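Long-range contacts in type IV pilus assembly protein PilC (Thermus thermophilus, PDB 2WHN), which is probably an essential inner-membrane component of the type IV pilus machinery, controlling both assembly and disassembly of the fibre, and is represented here by its N-terminal domain: residues Arg8-Lys13 with Arg46-Ile51; Arg20-Met25 with Ala37-Gln42; Thr31-Leu36 with Gln54-Val59; Arg77-Leu82 with Leu94-Leu99. All coordinates share one frame; numbering follows the deposited sequence.

Contact 1 (Arg8-Lys13 with Arg46-Ile51); sequences RGPGLK and RKFREI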
loop_
_atom_site.group_PDB
_atom_site.type_symbol
_atom_site.label_atom_id
_atom_site.label_comp_id
_atom_site.label_asym_id
_atom_site.label_seq_id
_atom_site.Cartn_x
_atom_site.Cartn_y
_atom_site.Cartn_z
ATOM N N ARG A 8 -15.354 -0.839 -9.899
ATOM C CA ARG A 8 -13.952 -0.679 -10.279
ATOM C C ARG A 8 -13.061 -0.698 -9.041
ATOM O O ARG A 8 -13.128 0.208 -8.209
ATOM C CB ARG A 8 -13.741 0.637 -11.035
ATOM C CG ARG A 8 -14.642 0.828 -12.243
ATOM C CD ARG A 8 -14.346 2.154 -12.928
ATOM N NE ARG A 8 -14.739 2.157 -14.335
ATOM C CZ ARG A 8 -14.102 2.836 -15.284
ATOM N NH1 ARG A 8 -13.029 3.554 -14.978
ATOM N NH2 ARG A 8 -14.527 2.792 -16.539
ATOM N N GLY A 9 -12.245 -1.741 -8.912
ATOM C CA GLY A 9 -11.291 -1.841 -7.807
ATOM C C GLY A 9 -9.946 -1.231 -8.150
ATOM O O GLY A 9 -9.756 -0.714 -9.250
ATOM N N PRO A 10 -8.994 -1.296 -7.208
ATOM C CA PRO A 10 -7.678 -0.695 -7.409
ATOM C C PRO A 10 -6.991 -1.234 -8.663
ATOM O O PRO A 10 -7.004 -2.437 -8.909
ATOM C CB PRO A 10 -6.899 -1.127 -6.161
ATOM C CG PRO A 10 -7.944 -1.461 -5.143
ATOM C CD PRO A 10 -9.110 -1.985 -5.909
ATOM N N GLY A 11 -6.381 -0.344 -9.437
ATOM C CA GLY A 11 -5.589 -0.754 -10.586
ATOM C C GLY A 11 -4.097 -0.644 -10.333
ATOM O O GLY A 11 -3.658 -0.352 -9.216
ATOM N N LEU A 12 -3.314 -0.922 -11.368
ATOM C CA LEU A 12 -1.874 -0.734 -11.315
ATOM C C LEU A 12 -1.541 0.708 -10.954
ATOM O O LEU A 12 -0.651 0.962 -10.143
ATOM C CB LEU A 12 -1.236 -1.094 -12.662
ATOM C CG LEU A 12 0.261 -0.800 -12.791
ATOM C CD1 LEU A 12 1.057 -1.584 -11.759
ATOM C CD2 LEU A 12 0.761 -1.102 -14.200
ATOM N N LYS A 13 -2.237 1.651 -11.581
ATOM C CA LYS A 13 -2.013 3.062 -11.302
ATOM C C LYS A 13 -2.244 3.359 -9.824
ATOM O O LYS A 13 -1.388 3.946 -9.162
ATOM C CB LYS A 13 -2.912 3.949 -12.166
ATOM C CG LYS A 13 -2.397 5.375 -12.306
ATOM C CD LYS A 13 -3.344 6.248 -13.115
ATOM C CE LYS A 13 -4.718 6.317 -12.464
ATOM N NZ LYS A 13 -4.630 6.474 -10.984
ATOM N N ARG A 46 -12.269 4.497 -4.493
ATOM C CA ARG A 46 -13.066 4.299 -3.282
ATOM C C ARG A 46 -12.808 2.950 -2.630
ATOM O O ARG A 46 -12.809 2.831 -1.401
ATOM C CB ARG A 46 -14.560 4.435 -3.585
ATOM C CG ARG A 46 -15.442 4.321 -2.350
ATOM C CD ARG A 46 -16.879 3.985 -2.713
ATOM N NE ARG A 46 -17.080 2.550 -2.900
ATOM C CZ ARG A 46 -17.295 1.688 -1.909
ATOM N NH1 ARG A 46 -17.332 2.111 -0.653
ATOM N NH2 ARG A 46 -17.472 0.402 -2.175
ATOM N N LYS A 47 -12.669 1.920 -3.458
ATOM C CA LYS A 47 -12.426 0.574 -2.968
ATOM C C LYS A 47 -11.032 0.443 -2.360
ATOM O O LYS A 47 -10.846 -0.241 -1.348
ATOM C CB LYS A 47 -12.617 -0.447 -4.090
ATOM C CG LYS A 47 -12.804 -1.871 -3.595
ATOM C CD LYS A 47 -13.893 -2.591 -4.386
ATOM C CE LYS A 47 -14.395 -3.816 -3.636
ATOM N NZ LYS A 47 -15.586 -4.426 -4.308
ATOM N N PHE A 48 -10.055 1.113 -2.962
ATOM C CA PHE A 48 -8.714 1.149 -2.391
ATOM C C PHE A 48 -8.705 1.930 -1.084
ATOM O O PHE A 48 -8.026 1.544 -0.132
ATOM C CB PHE A 48 -7.705 1.741 -3.374
ATOM C CG PHE A 48 -6.282 1.322 -3.104
ATOM C CD1 PHE A 48 -6.010 0.191 -2.348
ATOM C CD2 PHE A 48 -5.224 2.029 -3.646
ATOM C CE1 PHE A 48 -4.701 -0.202 -2.104
ATOM C CE2 PHE A 48 -3.915 1.625 -3.429
ATOM C CZ PHE A 48 -3.652 0.516 -2.656
ATOM N N ARG A 49 -9.493 3.004 -1.034
ATOM C CA ARG A 49 -9.649 3.794 0.185
ATOM C C ARG A 49 -10.199 2.939 1.319
ATOM O O ARG A 49 -9.725 3.017 2.452
ATOM C CB ARG A 49 -10.582 4.985 -0.053
ATOM C CG ARG A 49 -9.879 6.259 -0.479
ATOM C CD ARG A 49 -10.528 7.490 0.138
ATOM N NE ARG A 49 -11.965 7.548 -0.120
ATOM C CZ ARG A 49 -12.509 7.664 -1.328
ATOM N NH1 ARG A 49 -11.739 7.721 -2.408
ATOM N NH2 ARG A 49 -13.827 7.713 -1.458
ATOM N N GLU A 50 -11.226 2.152 1.019
ATOM C CA GLU A 50 -11.799 1.255 2.010
ATOM C C GLU A 50 -10.765 0.223 2.447
ATOM O O GLU A 50 -10.656 -0.097 3.628
ATOM C CB GLU A 50 -13.049 0.568 1.455
ATOM C CG GLU A 50 -14.253 1.490 1.335
ATOM C CD GLU A 50 -15.189 1.377 2.520
ATOM O OE1 GLU A 50 -14.745 0.886 3.580
ATOM O OE2 GLU A 50 -16.378 1.748 2.387
ATOM N N ILE A 51 -9.983 -0.264 1.488
ATOM C CA ILE A 51 -8.914 -1.214 1.770
ATOM C C ILE A 51 -7.904 -0.611 2.736
ATOM O O ILE A 51 -7.467 -1.258 3.690
ATOM C CB ILE A 51 -8.161 -1.601 0.481
ATOM C CG1 ILE A 51 -9.081 -2.368 -0.475
ATOM C CG2 ILE A 51 -6.925 -2.411 0.811
ATOM C CD1 ILE A 51 -9.352 -3.780 -0.044
#
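G9 and P10 bring the extended loop that precedes helix 12-28 against the first turn of helix 46-60, with the CA atoms of G9 and K47 5.5 Å apart and those of P10 and F48 5.4 Å apart. The linker then turns away at G11, the N-cap of helix 12-28, whose backbone N is hydrogen-bonded to D14 OD2. The meeting of P10 and F48 carries most of the side-chain packing. CG of P10 lies 3.7 Å from CB of F48 and 3.8 Å from F48 CD1, while P10 CB stands over one face of the ring. The first torsion sets F48 CG anti to the backbone N (chi1 -157°); the ring also meets F18 edge-to-face. Beside it, the aliphatic root of K47 backs onto the linker: its CB is 4.2 Å from G9 CA, whereas the outer chain bends at chi2 and leads away. No hydrogen bond crosses between the two segments. The chemistry between them is thus apolar packing of a proline on a helix start, with polar ties alongside, such as the salt bridge from R46 NE to E7 OE2.

Contact 2 (Arg20-Met25 with Ala37-Gln42); sequences RQLATM and AILERQ
The flat carboxamide of Q21 lies beside L39 and Q42 in an all-helical, six-helix domain, at a point where the successive helices 12-28 and 32-39 pack together. Its chain is extended beyond CG and crosses L39 at a slant. At the nitrogen end of the group, NE2 stops 3.9 Å from the backbone O of Q42; at the other end OE1 is modelled too near a methyl of L39 for its exact place to be trusted. The remaining packing is apolar and gathers round L39 from two further residues. M25 runs past this leucine in the opposite sense, and a bend at its third torsion (chi3 -77°) delivers CE to within 3.3 Å of L39 CG, a tight approach to be read with care because the same leucine is in a modelled clash. The sulphur serves the neighbouring residue, with M25 SD 3.8 Å from I38 CG2 and equally far from I38 CD1. On the inner side, L22 CB lies 3.8 Å from L39 CD1, and the rest of L22 continues inward to L96 of helix 92-109. L39 thus meets Q21, L22 and M25, while I38 adds the contact with the sulphur. Past it the chain makes a type I beta turn from L39 to Q42, and the carbonyl O of L39 accepts from both Q42 N, at 3.0 Å, and T43 OG1.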
loop_
_atom_site.group_PDB
_atom_site.type_symbol
_atom_site.label_atom_id
_atom_site.label_comp_id
_atom_site.label_asym_id
_atom_site.label_seq_id
_atom_site.Cartn_x
_atom_site.Cartn_y
_atom_site.Cartn_z
ATOM N N ARG A 20 4.314 5.030 -4.102
ATOM C CA ARG A 20 5.132 6.239 -4.165
ATOM C C ARG A 20 4.865 7.185 -2.984
ATOM O O ARG A 20 5.797 7.682 -2.346
ATOM C CB ARG A 20 4.912 6.967 -5.493
ATOM C CG ARG A 20 5.762 8.221 -5.651
ATOM C CD ARG A 20 7.219 7.927 -5.307
ATOM N NE ARG A 20 7.831 7.047 -6.299
ATOM C CZ ARG A 20 8.989 6.413 -6.130
ATOM N NH1 ARG A 20 9.673 6.556 -4.998
ATOM N NH2 ARG A 20 9.464 5.637 -7.097
ATOM N N GLN A 21 3.591 7.437 -2.706
ATOM C CA GLN A 21 3.202 8.291 -1.585
ATOM C C GLN A 21 3.807 7.807 -0.275
ATOM O O GLN A 21 4.371 8.593 0.491
ATOM C CB GLN A 21 1.681 8.341 -1.455
ATOM C CG GLN A 21 0.986 9.125 -2.561
ATOM C CD GLN A 21 -0.517 8.941 -2.535
ATOM O OE1 GLN A 21 -1.021 7.927 -2.048
ATOM N NE2 GLN A 21 -1.245 9.936 -3.028
ATOM N N LEU A 22 3.646 6.517 -0.003
ATOM C CA LEU A 22 4.150 5.938 1.228
ATOM C C LEU A 22 5.676 5.991 1.257
ATOM O O LEU A 22 6.265 6.417 2.246
ATOM C CB LEU A 22 3.649 4.499 1.388
ATOM C CG LEU A 22 4.029 3.777 2.684
ATOM C CD1 LEU A 22 3.593 4.581 3.913
ATOM C CD2 LEU A 22 3.446 2.368 2.718
ATOM N N ALA A 23 6.306 5.600 0.149
ATOM C CA ALA A 23 7.753 5.734 -0.017
ATOM C C ALA A 23 8.226 7.135 0.355
ATOM O O ALA A 23 9.248 7.305 1.021
ATOM C CB ALA A 23 8.150 5.425 -1.465
ATOM N N THR A 24 7.541 8.131 -0.187
ATOM C CA THR A 24 7.928 9.524 -0.016
ATOM C C THR A 24 7.826 9.934 1.451
ATOM O O THR A 24 8.767 10.481 2.017
ATOM C CB THR A 24 7.060 10.443 -0.900
ATOM O OG1 THR A 24 7.466 10.292 -2.266
ATOM C CG2 THR A 24 7.206 11.909 -0.489
ATOM N N MET A 25 6.720 9.578 2.094
ATOM C CA MET A 25 6.531 9.955 3.492
ATOM C C MET A 25 7.457 9.201 4.443
ATOM O O MET A 25 8.017 9.786 5.365
ATOM C CB MET A 25 5.068 9.821 3.902
ATOM C CG MET A 25 4.190 10.905 3.311
ATOM S SD MET A 25 2.466 10.800 3.810
ATOM C CE MET A 25 1.873 9.465 2.776
ATOM N N ALA A 37 -2.512 7.431 7.608
ATOM C CA ALA A 37 -3.622 8.333 7.896
ATOM C C ALA A 37 -3.747 9.438 6.849
ATOM O O ALA A 37 -4.854 9.857 6.499
ATOM C CB ALA A 37 -3.476 8.933 9.288
ATOM N N ILE A 38 -2.606 9.918 6.365
ATOM C CA ILE A 38 -2.580 10.931 5.316
ATOM C C ILE A 38 -3.013 10.319 3.990
ATOM O O ILE A 38 -3.799 10.914 3.249
ATOM C CB ILE A 38 -1.169 11.531 5.152
ATOM C CG1 ILE A 38 -0.835 12.449 6.329
ATOM C CG2 ILE A 38 -1.045 12.265 3.822
ATOM C CD1 ILE A 38 0.623 12.388 6.749
ATOM N N LEU A 39 -2.514 9.114 3.721
ATOM C CA LEU A 39 -2.792 8.409 2.476
ATOM C C LEU A 39 -4.260 8.042 2.345
ATOM O O LEU A 39 -4.822 8.087 1.251
ATOM C CB LEU A 39 -1.946 7.134 2.378
ATOM C CG LEU A 39 -0.548 7.363 1.824
ATOM C CD1 LEU A 39 0.164 6.045 1.591
ATOM C CD2 LEU A 39 -0.633 8.187 0.546
ATOM N N GLU A 40 -4.843 7.587 3.448
ATOM C CA GLU A 40 -6.225 7.128 3.460
ATOM C C GLU A 40 -7.179 8.279 3.163
ATOM O O GLU A 40 -8.365 8.065 2.924
ATOM C CB GLU A 40 -6.571 6.497 4.813
ATOM C CG GLU A 40 -7.020 7.500 5.868
ATOM C CD GLU A 40 -7.368 6.845 7.195
ATOM O OE1 GLU A 40 -7.524 5.607 7.231
ATOM O OE2 GLU A 40 -7.499 7.577 8.202
ATOM N N ARG A 41 -6.657 9.500 3.191
ATOM C CA ARG A 41 -7.461 10.675 2.875
ATOM C C ARG A 41 -7.200 11.167 1.456
ATOM O O ARG A 41 -7.992 11.927 0.907
ATOM C CB ARG A 41 -7.207 11.800 3.882
ATOM C CG ARG A 41 -7.990 11.661 5.176
ATOM C CD ARG A 41 -7.987 12.956 5.975
ATOM N NE ARG A 41 -6.632 13.374 6.328
ATOM C CZ ARG A 41 -5.891 12.788 7.261
ATOM N NH1 ARG A 41 -6.370 11.754 7.940
ATOM N NH2 ARG A 41 -4.667 13.232 7.516
ATOM N N GLN A 42 -6.097 10.722 0.859
ATOM C CA GLN A 42 -5.707 11.205 -0.463
ATOM C C GLN A 42 -5.711 10.100 -1.519
ATOM O O GLN A 42 -5.061 10.220 -2.558
ATOM C CB GLN A 42 -4.338 11.891 -0.413
ATOM C CG GLN A 42 -4.211 12.930 0.690
ATOM C CD GLN A 42 -3.030 13.863 0.494
ATOM O OE1 GLN A 42 -2.543 14.041 -0.622
ATOM N NE2 GLN A 42 -2.578 14.484 1.580
#

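Contact 3 (Thr31-Leu36 with Gln54-Val59); sequences TLLQAL and QVRTDV
L33, which meets R56 and V59, and L36, which meets R56, belong to a helix that starts with a capping box: T31 N donates to Q34 OE1 at 3.0 Å with an N-H...O angle of 162°, reaching the amide oxygen from above the carbonyl plane, and Q34 N returns a bond of 3.2 Å to T31 OG1. The backbone N-H groups of T31 and Q34 thus both find side-chain acceptors, and Q34 itself points away from the other segment. From there helix 32-39 runs nearly antiparallel to helix 46-60, the two axes approaching to 10.2 Å at an angle of 154°, as consecutive members of the all-helical domain. R56 packs through its hydrocarbon part. With CG anti to the backbone N (chi1 175°) and the chain straight as far as NE, its CD lies 3.9 Å from the carbonyl C of L36, while its CB and CG also pack on L36 CB. The guanidinium travels beyond the leucine, where E40 and E60 are long, weak ionic partners. One turn on, V59 meets two leucines. The L32 side chain crosses V59 at about a right angle, its CD2 touching CG1 of V59 at 4.2 Å, and L32 also rests on F65. L33 slides past in the opposite sense, its CD2 4.0 Å from V59 CG1 and 3.9 Å from the backbone O of R56.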
loop_
_atom_site.group_PDB
_atom_site.type_symbol
_atom_site.label_atom_id
_atom_site.label_comp_id
_atom_site.label_asym_id
_atom_site.label_seq_id
_atom_site.Cartn_x
_atom_site.Cartn_y
_atom_site.Cartn_z
ATOM N N THR A 31 6.288 8.355 10.406
ATOM C CA THR A 31 6.030 6.959 10.770
ATOM C C THR A 31 5.027 6.305 9.824
ATOM O O THR A 31 4.259 6.986 9.137
ATOM C CB THR A 31 5.494 6.812 12.214
ATOM O OG1 THR A 31 4.167 7.344 12.293
ATOM C CG2 THR A 31 6.395 7.530 13.207
ATOM N N LEU A 32 5.003 4.979 9.840
ATOM C CA LEU A 32 4.049 4.220 9.044
ATOM C C LEU A 32 2.609 4.684 9.263
ATOM O O LEU A 32 1.870 4.894 8.303
ATOM C CB LEU A 32 4.172 2.726 9.349
ATOM C CG LEU A 32 3.173 1.831 8.620
ATOM C CD1 LEU A 32 3.369 1.950 7.118
ATOM C CD2 LEU A 32 3.310 0.382 9.077
ATOM N N LEU A 33 2.206 4.817 10.524
ATOM C CA LEU A 33 0.818 5.143 10.848
ATOM C C LEU A 33 0.468 6.586 10.499
ATOM O O LEU A 33 -0.647 6.875 10.065
ATOM C CB LEU A 33 0.511 4.868 12.326
ATOM C CG LEU A 33 0.057 3.440 12.651
ATOM C CD1 LEU A 33 -0.187 3.253 14.148
ATOM C CD2 LEU A 33 -1.183 3.067 11.843
ATOM N N GLN A 34 1.405 7.499 10.726
ATOM C CA GLN A 34 1.243 8.864 10.234
ATOM C C GLN A 34 1.003 8.878 8.725
ATOM O O GLN A 34 0.073 9.527 8.243
ATOM C CB GLN A 34 2.461 9.714 10.590
ATOM C CG GLN A 34 2.494 10.153 12.038
ATOM C CD GLN A 34 3.876 10.590 12.475
ATOM O OE1 GLN A 34 4.802 10.664 11.667
ATOM N NE2 GLN A 34 4.020 10.892 13.758
ATOM N N ALA A 35 1.825 8.136 7.987
ATOM C CA ALA A 35 1.731 8.105 6.524
ATOM C C ALA A 35 0.398 7.529 6.052
ATOM O O ALA A 35 -0.234 8.066 5.137
ATOM C CB ALA A 35 2.889 7.312 5.929
ATOM N N LEU A 36 -0.039 6.450 6.695
ATOM C CA LEU A 36 -1.273 5.787 6.299
ATOM C C LEU A 36 -2.497 6.678 6.511
ATOM O O LEU A 36 -3.407 6.685 5.687
ATOM C CB LEU A 36 -1.441 4.458 7.042
ATOM C CG LEU A 36 -0.429 3.367 6.683
ATOM C CD1 LEU A 36 -0.544 2.186 7.629
ATOM C CD2 LEU A 36 -0.598 2.919 5.238
ATOM N N GLN A 54 -8.938 -0.122 6.302
ATOM C CA GLN A 54 -8.878 -1.390 7.016
ATOM C C GLN A 54 -7.434 -1.754 7.369
ATOM O O GLN A 54 -7.165 -2.285 8.444
ATOM C CB GLN A 54 -9.533 -2.505 6.202
ATOM C CG GLN A 54 -9.433 -3.876 6.850
ATOM C CD GLN A 54 -10.260 -3.980 8.116
ATOM O OE1 GLN A 54 -11.479 -3.813 8.089
ATOM N NE2 GLN A 54 -9.598 -4.256 9.238
ATOM N N VAL A 55 -6.503 -1.442 6.474
ATOM C CA VAL A 55 -5.089 -1.702 6.738
ATOM C C VAL A 55 -4.587 -0.862 7.908
ATOM O O VAL A 55 -3.885 -1.362 8.791
ATOM C CB VAL A 55 -4.213 -1.423 5.503
ATOM C CG1 VAL A 55 -2.730 -1.500 5.874
ATOM C CG2 VAL A 55 -4.540 -2.410 4.390
ATOM N N ARG A 56 -4.952 0.415 7.910
ATOM C CA ARG A 56 -4.529 1.328 8.966
ATOM C C ARG A 56 -5.148 0.953 10.311
ATOM O O ARG A 56 -4.497 1.035 11.349
ATOM C CB ARG A 56 -4.896 2.771 8.609
ATOM C CG ARG A 56 -4.596 3.773 9.712
ATOM C CD ARG A 56 -4.802 5.194 9.225
ATOM N NE ARG A 56 -5.123 6.111 10.313
ATOM C CZ ARG A 56 -6.234 6.046 11.043
ATOM N NH1 ARG A 56 -7.118 5.082 10.828
ATOM N NH2 ARG A 56 -6.453 6.942 11.999
ATOM N N THR A 57 -6.427 0.599 10.286
ATOM C CA THR A 57 -7.120 0.124 11.479
ATOM C C THR A 57 -6.417 -1.095 12.062
ATOM O O THR A 57 -6.193 -1.176 13.267
ATOM C CB THR A 57 -8.572 -0.257 11.155
ATOM O OG1 THR A 57 -9.216 0.846 10.506
ATOM C CG2 THR A 57 -9.337 -0.612 12.429
ATOM N N ASP A 58 -6.100 -2.055 11.198
ATOM C CA ASP A 58 -5.436 -3.281 11.616
ATOM C C ASP A 58 -4.090 -2.985 12.260
ATOM O O ASP A 58 -3.776 -3.525 13.321
ATOM C CB ASP A 58 -5.252 -4.226 10.424
ATOM C CG ASP A 58 -6.551 -4.900 10.009
ATOM O OD1 ASP A 58 -7.559 -4.740 10.730
ATOM O OD2 ASP A 58 -6.562 -5.599 8.972
ATOM N N VAL A 59 -3.298 -2.132 11.614
ATOM C CA VAL A 59 -1.964 -1.795 12.117
ATOM C C VAL A 59 -2.025 -1.000 13.423
ATOM O O VAL A 59 -1.234 -1.226 14.344
ATOM C CB VAL A 59 -1.148 -1.000 11.082
ATOM C CG1 VAL A 59 0.211 -0.644 11.652
ATOM C CG2 VAL A 59 -1.000 -1.808 9.788
#

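Contact 4 (Arg77-Leu82 with Leu94-Leu99); sequences RLYVNL and LILDRL
L99 sets its CD1 methyl squarely over one face of the Y79 ring, 3.8 Å from the centroid and 4° off the ring normal, so that the ring carbons lie at nearly equal distance from it in a CH-pi contact. The second methyl of the same leucine turns to the next turn of the partner helix, CD2 standing 3.6 Å from L82 CD1. L82 in turn receives I95: CG2 of I95 packs 4.1 Å from L82 CB, and its CD1 comes to 3.5 Å from the backbone O of L82. At the far end of the tyrosine, L96 arrives across the side chain at about a right angle, its CD1 3.6 Å from Y79 OH. The two helices, 77-89 and 92-109, form an alpha-alpha hairpin closed by a short connection, with axes 10.9 Å apart at closest and an angle of 158° between their directions. The first torsion puts CG of Y79 anti to the backbone N (chi1 -163°), and the end of the side chain lies closer to helix 92-109 than its root does. Farther out, the phenol oxygen is hydrogen-bonded to S19 OG, which ties this end of the buried Y79 to helix 12-28. F18 and F75 also touch the tyrosine, and L96 continues onto L22 and A23.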
loop_
_atom_site.group_PDB
_atom_site.type_symbol
_atom_site.label_atom_id
_atom_site.label_comp_id
_atom_site.label_asym_id
_atom_site.label_seq_id
_atom_site.Cartn_x
_atom_site.Cartn_y
_atom_site.Cartn_z
ATOM N N ARG A 77 2.251 -11.495 -3.525
ATOM C CA ARG A 77 3.059 -12.228 -2.553
ATOM C C ARG A 77 4.423 -11.579 -2.375
ATOM O O ARG A 77 4.913 -11.433 -1.256
ATOM C CB ARG A 77 3.236 -13.685 -2.981
ATOM C CG ARG A 77 2.094 -14.598 -2.577
ATOM C CD ARG A 77 2.384 -16.040 -2.975
ATOM N NE ARG A 77 1.168 -16.748 -3.360
ATOM C CZ ARG A 77 0.477 -16.494 -4.465
ATOM N NH1 ARG A 77 0.878 -15.542 -5.296
ATOM N NH2 ARG A 77 -0.620 -17.188 -4.739
ATOM N N LEU A 78 5.039 -11.192 -3.484
ATOM C CA LEU A 78 6.349 -10.565 -3.435
ATOM C C LEU A 78 6.286 -9.220 -2.712
ATOM O O LEU A 78 7.162 -8.891 -1.912
ATOM C CB LEU A 78 6.912 -10.387 -4.845
ATOM C CG LEU A 78 8.338 -9.843 -4.910
ATOM C CD1 LEU A 78 9.275 -10.690 -4.057
ATOM C CD2 LEU A 78 8.823 -9.777 -6.351
ATOM N N TYR A 79 5.242 -8.450 -2.998
ATOM C CA TYR A 79 5.040 -7.166 -2.338
ATOM C C TYR A 79 4.992 -7.371 -0.830
ATOM O O TYR A 79 5.739 -6.734 -0.084
ATOM C CB TYR A 79 3.740 -6.519 -2.831
ATOM C CG TYR A 79 3.614 -5.034 -2.552
ATOM C CD1 TYR A 79 3.659 -4.110 -3.585
ATOM C CD2 TYR A 79 3.372 -4.565 -1.266
ATOM C CE1 TYR A 79 3.494 -2.758 -3.345
ATOM C CE2 TYR A 79 3.218 -3.210 -1.013
ATOM C CZ TYR A 79 3.288 -2.312 -2.054
ATOM O OH TYR A 79 3.133 -0.968 -1.814
ATOM N N VAL A 80 4.120 -8.276 -0.391
ATOM C CA VAL A 80 3.947 -8.562 1.033
ATOM C C VAL A 80 5.240 -9.101 1.643
ATOM O O VAL A 80 5.659 -8.674 2.719
ATOM C CB VAL A 80 2.796 -9.574 1.270
ATOM C CG1 VAL A 80 2.800 -10.077 2.708
ATOM C CG2 VAL A 80 1.445 -8.950 0.922
ATOM N N ASN A 81 5.878 -10.034 0.945
ATOM C CA ASN A 81 7.126 -10.617 1.430
ATOM C C ASN A 81 8.231 -9.572 1.564
ATOM O O ASN A 81 9.005 -9.595 2.517
ATOM C CB ASN A 81 7.574 -11.764 0.521
ATOM C CG ASN A 81 6.857 -13.064 0.829
ATOM O OD1 ASN A 81 6.358 -13.261 1.936
ATOM N ND2 ASN A 81 6.824 -13.971 -0.141
ATOM N N LEU A 82 8.281 -8.642 0.618
ATOM C CA LEU A 82 9.259 -7.563 0.662
ATOM C C LEU A 82 8.969 -6.594 1.807
ATOM O O LEU A 82 9.863 -6.242 2.576
ATOM C CB LEU A 82 9.288 -6.817 -0.674
ATOM C CG LEU A 82 10.155 -7.475 -1.746
ATOM C CD1 LEU A 82 9.991 -6.760 -3.083
ATOM C CD2 LEU A 82 11.620 -7.490 -1.304
ATOM N N LEU A 94 13.176 2.243 2.071
ATOM C CA LEU A 94 13.937 1.767 0.916
ATOM C C LEU A 94 13.139 0.744 0.119
ATOM O O LEU A 94 13.103 0.795 -1.106
ATOM C CB LEU A 94 15.263 1.136 1.363
ATOM C CG LEU A 94 16.238 2.005 2.161
ATOM C CD1 LEU A 94 17.366 1.151 2.743
ATOM C CD2 LEU A 94 16.796 3.123 1.282
ATOM N N ILE A 95 12.543 -0.212 0.824
ATOM C CA ILE A 95 11.671 -1.200 0.206
ATOM C C ILE A 95 10.536 -0.566 -0.599
ATOM O O ILE A 95 10.248 -0.996 -1.716
ATOM C CB ILE A 95 11.089 -2.169 1.255
ATOM C CG1 ILE A 95 12.185 -3.107 1.770
ATOM C CG2 ILE A 95 9.939 -2.969 0.662
ATOM C CD1 ILE A 95 11.980 -3.581 3.201
ATOM N N LEU A 96 9.886 0.447 -0.036
ATOM C CA LEU A 96 8.721 1.037 -0.691
ATOM C C LEU A 96 9.136 1.882 -1.892
ATOM O O LEU A 96 8.453 1.899 -2.914
ATOM C CB LEU A 96 7.909 1.889 0.290
ATOM C CG LEU A 96 6.634 1.291 0.885
ATOM C CD1 LEU A 96 5.574 1.059 -0.198
ATOM C CD2 LEU A 96 6.929 0.009 1.644
ATOM N N ASP A 97 10.278 2.552 -1.779
ATOM C CA ASP A 97 10.821 3.323 -2.892
ATOM C C ASP A 97 11.098 2.431 -4.104
ATOM O O ASP A 97 10.776 2.788 -5.238
ATOM C CB ASP A 97 12.093 4.049 -2.458
ATOM C CG ASP A 97 12.709 4.859 -3.574
ATOM O OD1 ASP A 97 11.962 5.451 -4.377
ATOM O OD2 ASP A 97 13.951 4.907 -3.645
ATOM N N ARG A 98 11.638 1.243 -3.853
ATOM C CA ARG A 98 11.996 0.326 -4.935
ATOM C C ARG A 98 10.765 -0.353 -5.526
ATOM O O ARG A 98 10.670 -0.529 -6.733
ATOM C CB ARG A 98 13.001 -0.722 -4.445
ATOM C CG ARG A 98 14.426 -0.195 -4.280
ATOM C CD ARG A 98 15.099 0.051 -5.630
ATOM N NE ARG A 98 15.486 -1.188 -6.309
ATOM C CZ ARG A 98 16.587 -1.886 -6.036
ATOM N NH1 ARG A 98 17.408 -1.496 -5.067
ATOM N NH2 ARG A 98 16.872 -2.983 -6.733
ATOM N N LEU A 99 9.823 -0.736 -4.668
ATOM C CA LEU A 99 8.537 -1.249 -5.131
ATOM C C LEU A 99 7.800 -0.212 -5.978
ATOM O O LEU A 99 7.238 -0.540 -7.019
ATOM C CB LEU A 99 7.665 -1.678 -3.945
ATOM C CG LEU A 99 8.029 -3.019 -3.302
ATOM C CD1 LEU A 99 7.215 -3.258 -2.035
ATOM C CD2 LEU A 99 7.827 -4.154 -4.298
#

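How the contacts relate
Contact 2 is the junction of the set: its centre lies 10 Å from that of contact 3, 14 Å from contact 1 and 15 Å from contact 4, and it touches all three. With contact 4 it shares a short salt bridge, R20 NH1 to D97 OD1 at 2.6 Å; with contact 3 it shares helix 32-39 and the packing of L22 CD1 on A35 CB at 3.5 Å. Its touch with contact 1 is slight, R49 CD to E40 O. Contacts 1 and 3 use successive parts of helix 46-60, whereas contacts 1 and 4 lie on opposite sides of the chain's centre, about 7 Å apart at their nearest atoms. Helix 12-28 also touches contact 4 through A23.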